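Local atomic coordinates of adenosine 5'-monophosphoramidase HNT1 (Candida albicans, PDB entry 6IQ1), a protein that probably hydrolyses adenosine 5'-monophosphoramidates to AMP and the free amine, working as a homodimer of the histidine triad (HINT) family. Residues H48-L53 with Q100-V105; T25-F31 with V42-K47; E86-Q92 with F107-K113. All blocks are in the same frame, centred on the assembly; numbering follows the deposited sequence.

Interaction 1: H48-L53 with Q100-V105; sequences HHGAKL and QVVDHV. With ZN (zinc ion), chain H.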
loop_
_atom_site.group_PDB
_atom_site.type_symbol
_atom_site.label_atom_id
_atom_site.label_comp_id
_atom_site.label_asym_id
_atom_site.label_seq_id
_atom_site.Cartn_x
_atom_site.Cartn_y
_atom_site.Cartn_z
ATOM N N HIS D 48 -11.223 -12.465 -4.465
ATOM C CA HIS D 48 -12.447 -12.097 -3.770
ATOM C C HIS D 48 -12.843 -10.658 -4.095
ATOM O O HIS D 48 -12.021 -9.738 -3.991
ATOM C CB HIS D 48 -12.196 -12.262 -2.271
ATOM C CG HIS D 48 -13.409 -12.106 -1.416
ATOM N ND1 HIS D 48 -13.934 -10.875 -1.086
ATOM C CD2 HIS D 48 -14.170 -13.025 -0.780
ATOM C CE1 HIS D 48 -14.987 -11.043 -0.309
ATOM N NE2 HIS D 48 -15.151 -12.339 -0.108
ATOM N N HIS D 49 -14.110 -10.448 -4.458
ATOM C CA HIS D 49 -14.559 -9.100 -4.813
ATOM C C HIS D 49 -14.921 -8.315 -3.556
ATOM O O HIS D 49 -15.949 -8.576 -2.925
ATOM C CB HIS D 49 -15.753 -9.135 -5.764
ATOM C CG HIS D 49 -16.283 -7.774 -6.096
ATOM N ND1 HIS D 49 -15.901 -7.082 -7.227
ATOM C CD2 HIS D 49 -17.126 -6.955 -5.423
ATOM C CE1 HIS D 49 -16.496 -5.902 -7.244
ATOM N NE2 HIS D 49 -17.248 -5.801 -6.162
ATOM N N GLY D 50 -14.100 -7.335 -3.210
ATOM C CA GLY D 50 -14.485 -6.332 -2.231
ATOM C C GLY D 50 -14.124 -4.950 -2.736
ATOM O O GLY D 50 -13.134 -4.763 -3.443
ATOM N N ALA D 51 -14.944 -3.973 -2.375
ATOM C CA ALA D 51 -14.676 -2.645 -2.908
ATOM C C ALA D 51 -13.518 -1.978 -2.176
ATOM O O ALA D 51 -12.638 -1.393 -2.813
ATOM C CB ALA D 51 -15.937 -1.782 -2.847
ATOM N N LYS D 52 -13.487 -2.070 -0.852
ATOM C CA LYS D 52 -12.459 -1.436 -0.043
ATOM C C LYS D 52 -11.627 -2.480 0.705
ATOM O O LYS D 52 -12.002 -3.653 0.808
ATOM C CB LYS D 52 -13.089 -0.439 0.932
ATOM C CG LYS D 52 -13.630 0.774 0.236
ATOM C CD LYS D 52 -14.364 1.716 1.185
ATOM C CE LYS D 52 -14.677 3.026 0.475
ATOM N NZ LYS D 52 -15.131 4.088 1.414
ATOM N N LEU D 53 -10.470 -2.032 1.224
ATOM C CA LEU D 53 -9.571 -2.927 1.948
ATOM C C LEU D 53 -10.298 -3.692 3.054
ATOM O O LEU D 53 -10.065 -4.888 3.249
ATOM C CB LEU D 53 -8.400 -2.139 2.533
ATOM C CG LEU D 53 -7.263 -3.035 3.027
ATOM C CD1 LEU D 53 -6.400 -3.441 1.847
ATOM C CD2 LEU D 53 -6.433 -2.374 4.106
ATOM N N GLN D 100 -9.821 6.375 -6.013
ATOM C CA GLN D 100 -10.237 5.037 -6.443
ATOM C C GLN D 100 -11.376 5.111 -7.459
ATOM O O GLN D 100 -12.439 5.678 -7.168
ATOM C CB GLN D 100 -10.681 4.192 -5.249
ATOM C CG GLN D 100 -11.090 2.779 -5.650
ATOM C CD GLN D 100 -11.735 2.044 -4.509
ATOM O OE1 GLN D 100 -12.189 2.658 -3.546
ATOM N NE2 GLN D 100 -11.780 0.727 -4.601
ATOM N N VAL D 101 -11.176 4.489 -8.620
ATOM C CA VAL D 101 -12.155 4.517 -9.709
ATOM C C VAL D 101 -12.901 3.192 -9.841
ATOM O O VAL D 101 -14.125 3.182 -9.964
ATOM C CB VAL D 101 -11.469 4.903 -11.039
ATOM C CG1 VAL D 101 -12.453 4.778 -12.185
ATOM C CG2 VAL D 101 -10.902 6.317 -10.945
ATOM N N VAL D 102 -12.175 2.068 -9.846
ATOM C CA VAL D 102 -12.775 0.736 -9.942
ATOM C C VAL D 102 -12.983 0.194 -8.535
ATOM O O VAL D 102 -12.034 0.121 -7.744
ATOM C CB VAL D 102 -11.884 -0.215 -10.763
ATOM C CG1 VAL D 102 -12.429 -1.647 -10.732
ATOM C CG2 VAL D 102 -11.731 0.275 -12.186
ATOM N N ASP D 103 -14.216 -0.208 -8.229
ATOM C CA ASP D 103 -14.611 -0.650 -6.888
ATOM C C ASP D 103 -14.305 -2.129 -6.618
ATOM O O ASP D 103 -15.136 -2.865 -6.072
ATOM C CB ASP D 103 -16.089 -0.343 -6.678
ATOM C CG ASP D 103 -16.386 1.154 -6.775
ATOM O OD1 ASP D 103 -15.619 1.967 -6.194
ATOM O OD2 ASP D 103 -17.373 1.522 -7.454
ATOM N N HIS D 104 -13.104 -2.570 -6.999
ATOM C CA HIS D 104 -12.508 -3.839 -6.587
ATOM C C HIS D 104 -11.096 -3.531 -6.093
ATOM O O HIS D 104 -10.296 -2.946 -6.831
ATOM C CB HIS D 104 -12.486 -4.824 -7.758
ATOM C CG HIS D 104 -11.965 -6.189 -7.418
ATOM N ND1 HIS D 104 -12.677 -7.343 -7.678
ATOM C CD2 HIS D 104 -10.786 -6.594 -6.888
ATOM C CE1 HIS D 104 -11.970 -8.396 -7.306
ATOM N NE2 HIS D 104 -10.816 -7.970 -6.827
ATOM N N VAL D 105 -10.806 -3.899 -4.844
ATOM C CA VAL D 105 -9.514 -3.608 -4.230
ATOM C C VAL D 105 -8.389 -3.960 -5.188
ATOM O O VAL D 105 -8.302 -5.087 -5.682
ATOM C CB VAL D 105 -9.375 -4.376 -2.900
ATOM C CG1 VAL D 105 -7.926 -4.307 -2.343
ATOM C CG2 VAL D 105 -10.362 -3.836 -1.897
HETATM ZN ZN ZN H . -14.637 -7.376 -8.754
#
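A zinc ion links two loops 47 residues apart in the chain at their closest ends: His49 ND1 binds it at 2.0 Å and His104 ND1 at 2.2 Å. Cys7 and Cys10 complete the four-ligand site, a CxxC pair with two histidines. The imidazole planes stand at 81° to each other with centroids 5.1 Å apart, and the two ND1 atoms come close because they share the metal, with no hydrogen bond between them. In both histidines CG lies anti to the backbone N (chi1 177° in His49), which sends the two rings to one ion. The far nitrogen of His104, NE2, is hydrogen-bonded to the carbonyl of Pro46, a second-shell contact that fixes the rotation of the ring. Beyond the rings, Val105 N donates to Gly50 O at 2.9 Å, and the same oxygen receives a CA-H...O contact from His104. The next carbonyl, Ala51 O, takes NE2 of the extended Gln100 side chain at 2.9 Å; the acceptor lies in the amide plane, although the donor is tilted 26° from the carbonyl plane. The other end of that amide, OE1, accepts from Gly95 N. Val105 CG2 packs 3.2 Å from Lys52 O. By similarity Gln100 lies in the AMP site. The loop 48-53 runs from strand 42-46 toward helix 58-74, whereas the loop 100-105 leads from strand 87-94 into strand 107-112, with Phe9 of helix 8-14 against His104.

Interaction 2: T25-F31 with V42-K47; sequences TAKTYSF and VLIIPK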
loop_
_atom_site.group_PDB
_atom_site.type_symbol
_atom_site.label_atom_id
_atom_site.label_comp_id
_atom_site.label_asym_id
_atom_site.label_seq_id
_atom_site.Cartn_x
_atom_site.Cartn_y
_atom_site.Cartn_z
ATOM N N THR D 25 -1.944 -16.577 -8.312
ATOM C CA THR D 25 -1.897 -17.380 -7.101
ATOM C C THR D 25 -3.304 -17.932 -6.884
ATOM O O THR D 25 -4.258 -17.499 -7.534
ATOM C CB THR D 25 -1.381 -16.508 -5.921
ATOM O OG1 THR D 25 0.051 -16.403 -5.968
ATOM C CG2 THR D 25 -1.786 -17.019 -4.588
ATOM N N ALA D 26 -3.429 -18.936 -6.012
ATOM C CA ALA D 26 -4.756 -19.379 -5.602
ATOM C C ALA D 26 -5.630 -18.203 -5.182
ATOM O O ALA D 26 -6.839 -18.190 -5.442
ATOM C CB ALA D 26 -4.646 -20.392 -4.458
ATOM N N LYS D 27 -5.036 -17.196 -4.541
ATOM C CA LYS D 27 -5.800 -16.086 -3.996
ATOM C C LYS D 27 -5.578 -14.740 -4.687
ATOM O O LYS D 27 -6.409 -13.843 -4.516
ATOM C CB LYS D 27 -5.505 -15.941 -2.491
ATOM C CG LYS D 27 -6.284 -16.942 -1.640
ATOM C CD LYS D 27 -5.709 -17.048 -0.224
ATOM C CE LYS D 27 -6.191 -18.313 0.495
ATOM N NZ LYS D 27 -7.680 -18.451 0.473
ATOM N N THR D 28 -4.517 -14.574 -5.475
ATOM C CA THR D 28 -4.163 -13.257 -5.980
ATOM C C THR D 28 -3.971 -13.279 -7.492
ATOM O O THR D 28 -3.537 -14.285 -8.059
ATOM C CB THR D 28 -2.884 -12.758 -5.276
ATOM O OG1 THR D 28 -3.127 -12.664 -3.869
ATOM C CG2 THR D 28 -2.469 -11.396 -5.788
ATOM N N TYR D 29 -4.281 -12.148 -8.142
ATOM C CA TYR D 29 -4.128 -11.993 -9.589
ATOM C C TYR D 29 -3.448 -10.666 -9.921
ATOM O O TYR D 29 -3.874 -9.601 -9.445
ATOM C CB TYR D 29 -5.491 -12.074 -10.294
ATOM C CG TYR D 29 -5.391 -12.135 -11.799
ATOM C CD1 TYR D 29 -5.233 -10.975 -12.556
ATOM C CD2 TYR D 29 -5.451 -13.344 -12.466
ATOM C CE1 TYR D 29 -5.128 -11.021 -13.922
ATOM C CE2 TYR D 29 -5.362 -13.402 -13.850
ATOM C CZ TYR D 29 -5.196 -12.239 -14.570
ATOM O OH TYR D 29 -5.091 -12.289 -15.942
ATOM N N SER D 30 -2.420 -10.711 -10.763
ATOM C CA SER D 30 -1.706 -9.486 -11.097
ATOM C C SER D 30 -1.443 -9.381 -12.599
ATOM O O SER D 30 -1.304 -10.384 -13.302
ATOM C CB SER D 30 -0.393 -9.377 -10.293
ATOM O OG SER D 30 0.471 -10.452 -10.570
ATOM N N PHE D 31 -1.360 -8.141 -13.075
ATOM C CA PHE D 31 -1.326 -7.829 -14.495
ATOM C C PHE D 31 -0.895 -6.378 -14.674
ATOM O O PHE D 31 -0.984 -5.564 -13.749
ATOM C CB PHE D 31 -2.690 -8.078 -15.164
ATOM C CG PHE D 31 -3.834 -7.309 -14.545
ATOM C CD1 PHE D 31 -4.392 -7.704 -13.332
ATOM C CD2 PHE D 31 -4.370 -6.211 -15.185
ATOM C CE1 PHE D 31 -5.454 -6.998 -12.762
ATOM C CE2 PHE D 31 -5.441 -5.498 -14.628
ATOM C CZ PHE D 31 -5.980 -5.885 -13.415
ATOM N N VAL D 42 2.196 -2.157 -12.274
ATOM C CA VAL D 42 1.498 -3.428 -12.130
ATOM C C VAL D 42 0.337 -3.227 -11.176
ATOM O O VAL D 42 0.410 -2.399 -10.266
ATOM C CB VAL D 42 2.453 -4.529 -11.623
ATOM C CG1 VAL D 42 1.707 -5.849 -11.355
ATOM C CG2 VAL D 42 3.577 -4.733 -12.623
ATOM N N LEU D 43 -0.758 -3.952 -11.418
ATOM C CA LEU D 43 -1.876 -4.037 -10.487
ATOM C C LEU D 43 -1.872 -5.412 -9.845
ATOM O O LEU D 43 -1.513 -6.398 -10.486
ATOM C CB LEU D 43 -3.226 -3.814 -11.168
ATOM C CG LEU D 43 -3.371 -2.515 -11.946
ATOM C CD1 LEU D 43 -4.610 -2.579 -12.796
ATOM C CD2 LEU D 43 -3.396 -1.308 -11.003
ATOM N N ILE D 44 -2.273 -5.464 -8.575
ATOM C CA ILE D 44 -2.299 -6.700 -7.800
ATOM C C ILE D 44 -3.624 -6.737 -7.061
ATOM O O ILE D 44 -3.914 -5.838 -6.263
ATOM C CB ILE D 44 -1.137 -6.796 -6.798
ATOM C CG1 ILE D 44 0.216 -6.622 -7.494
ATOM C CG2 ILE D 44 -1.219 -8.104 -6.036
ATOM C CD1 ILE D 44 0.747 -5.199 -7.456
ATOM N N ILE D 45 -4.437 -7.753 -7.332
ATOM C CA ILE D 45 -5.801 -7.776 -6.804
ATOM C C ILE D 45 -6.113 -9.102 -6.114
ATOM O O ILE D 45 -5.677 -10.179 -6.558
ATOM C CB ILE D 45 -6.826 -7.476 -7.916
ATOM C CG1 ILE D 45 -6.964 -8.654 -8.881
ATOM C CG2 ILE D 45 -6.449 -6.189 -8.686
ATOM C CD1 ILE D 45 -7.925 -8.362 -10.021
ATOM N N PRO D 46 -6.848 -9.069 -5.011
ATOM C CA PRO D 46 -7.435 -10.305 -4.495
ATOM C C PRO D 46 -8.512 -10.798 -5.451
ATOM O O PRO D 46 -9.158 -10.012 -6.146
ATOM C CB PRO D 46 -8.029 -9.878 -3.149
ATOM C CG PRO D 46 -8.366 -8.433 -3.341
ATOM C CD PRO D 46 -7.298 -7.876 -4.268
ATOM N N LYS D 47 -8.698 -12.122 -5.495
ATOM C CA LYS D 47 -9.729 -12.682 -6.367
ATOM C C LYS D 47 -11.121 -12.479 -5.785
ATOM O O LYS D 47 -12.093 -12.320 -6.534
ATOM C CB LYS D 47 -9.460 -14.157 -6.620
ATOM C CG LYS D 47 -8.435 -14.399 -7.722
ATOM C CD LYS D 47 -7.752 -15.763 -7.538
ATOM C CE LYS D 47 -6.877 -16.112 -8.732
ATOM N NZ LYS D 47 -6.587 -17.580 -8.801
#
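Phe31 lies across Leu43 and Ile45 on one face of the sheet. Leu43 CB sits over one face of its ring, offset toward the rim, and Leu43 CD1 comes to 3.5 Å from Phe31 CE2. Ile45 approaches differently, its CD1 meeting Phe31 CE1 at 3.9 Å near the ring plane. The phenyl reaches both because CG of Phe31 is placed between the backbone N and the carbonyl carbon (chi1 57°). Tyr29 shares this face, with its CB against Ile45 CG1, while its ring leads away to Ile12 and Ile13 of helix 8-14 and its hydroxyl to Ser19. On the other face, Thr28 CG2 touches Ile44 CG2 at 3.5 Å and Ser30 CB packs on Ile44 CG1; helix 58-74 covers Ile44 through Leu71. The backbones form an antiparallel beta hairpin, the strand axes 4.7 Å apart at 162°, within the central sheet of the HIT fold. Tyr29 with Ile45 and Phe31 with Leu43 are its hydrogen-bonded pairs, each closed by two N-H...O bonds; Leu43 N to Phe31 O is the shortest of the four at 2.8 Å. Leu43 and Ile45 also touch His106, the nucleotidylated histidine by similarity. At the hairpin's open end Lys47 N donates to Lys27 O at 3.0 Å. The extended Lys47 side chain then runs back along the turn before strand 28-32, passing Ala26 O with CD, and its NZ binds Thr25 O at 2.7 Å in the carbonyl plane. NZ also makes a weak bond to Ala26 O and a salt bridge to Glu24.

Interaction 3: E86-Q92 with F107-K113; sequences EGYNVLQ and FHLIPKK
Gln92 lays its aliphatic part over the ring of Phe107: CG stands 3.7 Å from the centroid and only 8° off the ring normal, a CH-pi contact, with CB above the CD2-CE2 side. A bend at chi2 turns the amide off the ring at 38° to its plane, and OE1 accepts from Asn94. Val90 CG1 touches the same ring, and on the same sheet face as Gln92, Val90 and Phe107, Tyr88 CD2 meets Leu109 CD1 at 3.6 Å. On the sheet face of Leu91 and His108, the imidazole of His108 presents its CD2 edge to Leu91 O, 3.4 Å away and in the ring plane. That carbonyl also accepts from His108 N at 2.8 Å. A water donates both to Asn89 OD1 and, at 3.0 Å, to Ile110 O, bridging the two strands. Three hydrogen-bonded pairs, Gly87 with Lys112, Asn89 with Ile110 and Leu91 with His108, hold the strands antiparallel at 155°. Second-shell partners position the side chains: His41 hydrogen-bonds His108 ND1, Ile64 of helix 58-74 packs on Phe107, and Asn89 ND2 reaches Ala98 O of the second subunit. Strand 87-94 pairs antiparallel with a strand of that subunit, continuing the sheet through the dimer, as in other HINT homodimers, while Phe107 and His108 belong to the histidine triad motif and, by similarity, to the AMP site.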
loop_
_atom_site.group_PDB
_atom_site.type_symbol
_atom_site.label_atom_id
_atom_site.label_comp_id
_atom_site.label_asym_id
_atom_site.label_seq_id
_atom_site.Cartn_x
_atom_site.Cartn_y
_atom_site.Cartn_z
ATOM N N GLU D 86 16.779 4.616 -8.185
ATOM C CA GLU D 86 15.357 4.566 -8.451
ATOM C C GLU D 86 14.672 3.777 -7.327
ATOM O O GLU D 86 15.292 2.956 -6.638
ATOM C CB GLU D 86 15.137 3.986 -9.845
ATOM C CG GLU D 86 13.810 3.446 -10.124
ATOM C CD GLU D 86 13.921 2.211 -11.034
ATOM O OE1 GLU D 86 14.682 1.251 -10.761
ATOM O OE2 GLU D 86 13.142 2.133 -11.940
ATOM N N GLY D 87 13.395 4.081 -7.112
ATOM C CA GLY D 87 12.608 3.463 -6.069
ATOM C C GLY D 87 11.255 2.997 -6.564
ATOM O O GLY D 87 11.101 2.715 -7.761
ATOM N N TYR D 88 10.276 2.897 -5.659
ATOM C CA TYR D 88 8.938 2.443 -6.023
ATOM C C TYR D 88 7.957 2.692 -4.880
ATOM O O TYR D 88 8.341 2.841 -3.711
ATOM C CB TYR D 88 8.918 0.959 -6.444
ATOM C CG TYR D 88 9.412 -0.069 -5.438
ATOM C CD1 TYR D 88 10.763 -0.398 -5.354
ATOM C CD2 TYR D 88 8.519 -0.753 -4.618
ATOM C CE1 TYR D 88 11.219 -1.352 -4.457
ATOM C CE2 TYR D 88 8.958 -1.727 -3.731
ATOM C CZ TYR D 88 10.311 -2.021 -3.649
ATOM O OH TYR D 88 10.754 -2.967 -2.749
ATOM N N ASN D 89 6.674 2.739 -5.248
ATOM C CA ASN D 89 5.575 2.970 -4.324
ATOM C C ASN D 89 4.561 1.829 -4.392
ATOM O O ASN D 89 4.303 1.267 -5.464
ATOM C CB ASN D 89 4.886 4.294 -4.631
ATOM C CG ASN D 89 5.780 5.481 -4.351
ATOM O OD1 ASN D 89 6.432 6.008 -5.261
ATOM N ND2 ASN D 89 5.829 5.907 -3.074
ATOM N N VAL D 90 3.989 1.488 -3.240
ATOM C CA VAL D 90 2.831 0.606 -3.169
ATOM C C VAL D 90 1.658 1.465 -2.715
ATOM O O VAL D 90 1.715 2.083 -1.645
ATOM C CB VAL D 90 3.080 -0.588 -2.232
ATOM C CG1 VAL D 90 1.924 -1.616 -2.307
ATOM C CG2 VAL D 90 4.396 -1.270 -2.597
ATOM N N LEU D 91 0.615 1.549 -3.547
ATOM C CA LEU D 91 -0.534 2.397 -3.253
ATOM C C LEU D 91 -1.834 1.604 -3.354
ATOM O O LEU D 91 -2.006 0.783 -4.263
ATOM C CB LEU D 91 -0.590 3.586 -4.205
ATOM C CG LEU D 91 -1.745 4.573 -4.004
ATOM C CD1 LEU D 91 -1.665 5.168 -2.620
ATOM C CD2 LEU D 91 -1.710 5.667 -5.079
ATOM N N GLN D 92 -2.745 1.856 -2.418
ATOM C CA GLN D 92 -4.082 1.273 -2.435
ATOM C C GLN D 92 -5.074 2.350 -2.022
ATOM O O GLN D 92 -4.862 3.020 -1.005
ATOM C CB GLN D 92 -4.179 0.060 -1.497
ATOM C CG GLN D 92 -5.351 -0.858 -1.806
ATOM C CD GLN D 92 -6.536 -0.579 -0.923
ATOM O OE1 GLN D 92 -6.367 -0.180 0.226
ATOM N NE2 GLN D 92 -7.743 -0.772 -1.448
ATOM N N PHE D 107 -4.028 -3.108 -5.642
ATOM C CA PHE D 107 -2.789 -2.495 -5.210
ATOM C C PHE D 107 -1.975 -2.089 -6.431
ATOM O O PHE D 107 -1.911 -2.829 -7.417
ATOM C CB PHE D 107 -2.008 -3.486 -4.333
ATOM C CG PHE D 107 -2.565 -3.625 -2.943
ATOM C CD1 PHE D 107 -3.641 -4.454 -2.695
ATOM C CD2 PHE D 107 -2.018 -2.905 -1.883
ATOM C CE1 PHE D 107 -4.163 -4.572 -1.413
ATOM C CE2 PHE D 107 -2.525 -3.019 -0.604
ATOM C CZ PHE D 107 -3.601 -3.842 -0.366
ATOM N N HIS D 108 -1.358 -0.916 -6.372
ATOM C CA HIS D 108 -0.451 -0.466 -7.424
ATOM C C HIS D 108 0.994 -0.689 -6.982
ATOM O O HIS D 108 1.395 -0.252 -5.892
ATOM C CB HIS D 108 -0.640 1.022 -7.753
ATOM C CG HIS D 108 -2.033 1.409 -8.141
ATOM N ND1 HIS D 108 -2.437 1.517 -9.455
ATOM C CD2 HIS D 108 -3.109 1.731 -7.386
ATOM C CE1 HIS D 108 -3.708 1.878 -9.491
ATOM N NE2 HIS D 108 -4.141 2.010 -8.248
ATOM N N LEU D 109 1.775 -1.351 -7.827
ATOM C CA LEU D 109 3.229 -1.406 -7.685
ATOM C C LEU D 109 3.798 -0.470 -8.745
ATOM O O LEU D 109 3.744 -0.780 -9.941
ATOM C CB LEU D 109 3.766 -2.826 -7.856
ATOM C CG LEU D 109 5.295 -2.869 -7.966
ATOM C CD1 LEU D 109 5.954 -2.252 -6.732
ATOM C CD2 LEU D 109 5.815 -4.267 -8.179
ATOM N N ILE D 110 4.303 0.687 -8.319
ATOM C CA ILE D 110 4.663 1.735 -9.270
ATOM C C ILE D 110 6.146 2.054 -9.183
ATOM O O ILE D 110 6.588 2.642 -8.187
ATOM C CB ILE D 110 3.861 3.017 -9.035
ATOM C CG1 ILE D 110 2.386 2.718 -8.797
ATOM C CG2 ILE D 110 4.056 3.953 -10.208
ATOM C CD1 ILE D 110 1.626 3.931 -8.255
ATOM N N PRO D 111 6.936 1.695 -10.191
ATOM C CA PRO D 111 8.354 2.079 -10.192
ATOM C C PRO D 111 8.535 3.593 -10.207
ATOM O O PRO D 111 7.744 4.323 -10.807
ATOM C CB PRO D 111 8.884 1.423 -11.470
ATOM C CG PRO D 111 7.992 0.175 -11.608
ATOM C CD PRO D 111 6.635 0.681 -11.217
ATOM N N LYS D 112 9.566 4.073 -9.511
ATOM C CA LYS D 112 9.825 5.517 -9.425
ATOM C C LYS D 112 11.218 5.795 -9.982
ATOM O O LYS D 112 12.200 5.783 -9.240
ATOM C CB LYS D 112 9.688 6.036 -7.978
ATOM C CG LYS D 112 9.835 7.549 -7.839
ATOM C CD LYS D 112 8.581 8.254 -8.304
ATOM C CE LYS D 112 8.699 9.761 -8.192
ATOM N NZ LYS D 112 7.523 10.452 -8.799
ATOM N N LYS D 113 11.298 6.065 -11.286
ATOM C CA LYS D 113 12.582 6.234 -11.959
ATOM C C LYS D 113 13.039 7.687 -12.032
ATOM O O LYS D 113 14.242 7.947 -12.176
ATOM C CB LYS D 113 12.511 5.643 -13.373
ATOM C CG LYS D 113 12.453 4.117 -13.405
ATOM C CD LYS D 113 12.298 3.591 -14.830
ATOM C CE LYS D 113 13.431 2.639 -15.205
ATOM N NZ LYS D 113 13.060 1.805 -16.384
HETATM O O HOH W 1 6.194 5.604 -7.870
#

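How the interactions relate
All three contacts are largely buried, but their chemistry changes with place. Interaction 1 joins irregular loops, relying on metal coordination and two hydrogen bonds, whereas interactions 2 and 3 are paired strands of one antiparallel sheet, held by repeated backbone bonds and apolar side chains. Strands 42-46 and 107-112 are neighbours, so Phe107 N to Ile44 O and Leu109 N to Val42 O probably join interactions 2 and 3 directly. Interaction 1 adjoins both: Val105 O packs on Pro46 CD, and Leu53 CD1 on Phe107 CZ. Interaction 2 touches no other chain, interaction 1 meets the second subunit locally, and interaction 3 lies along the dimer interface.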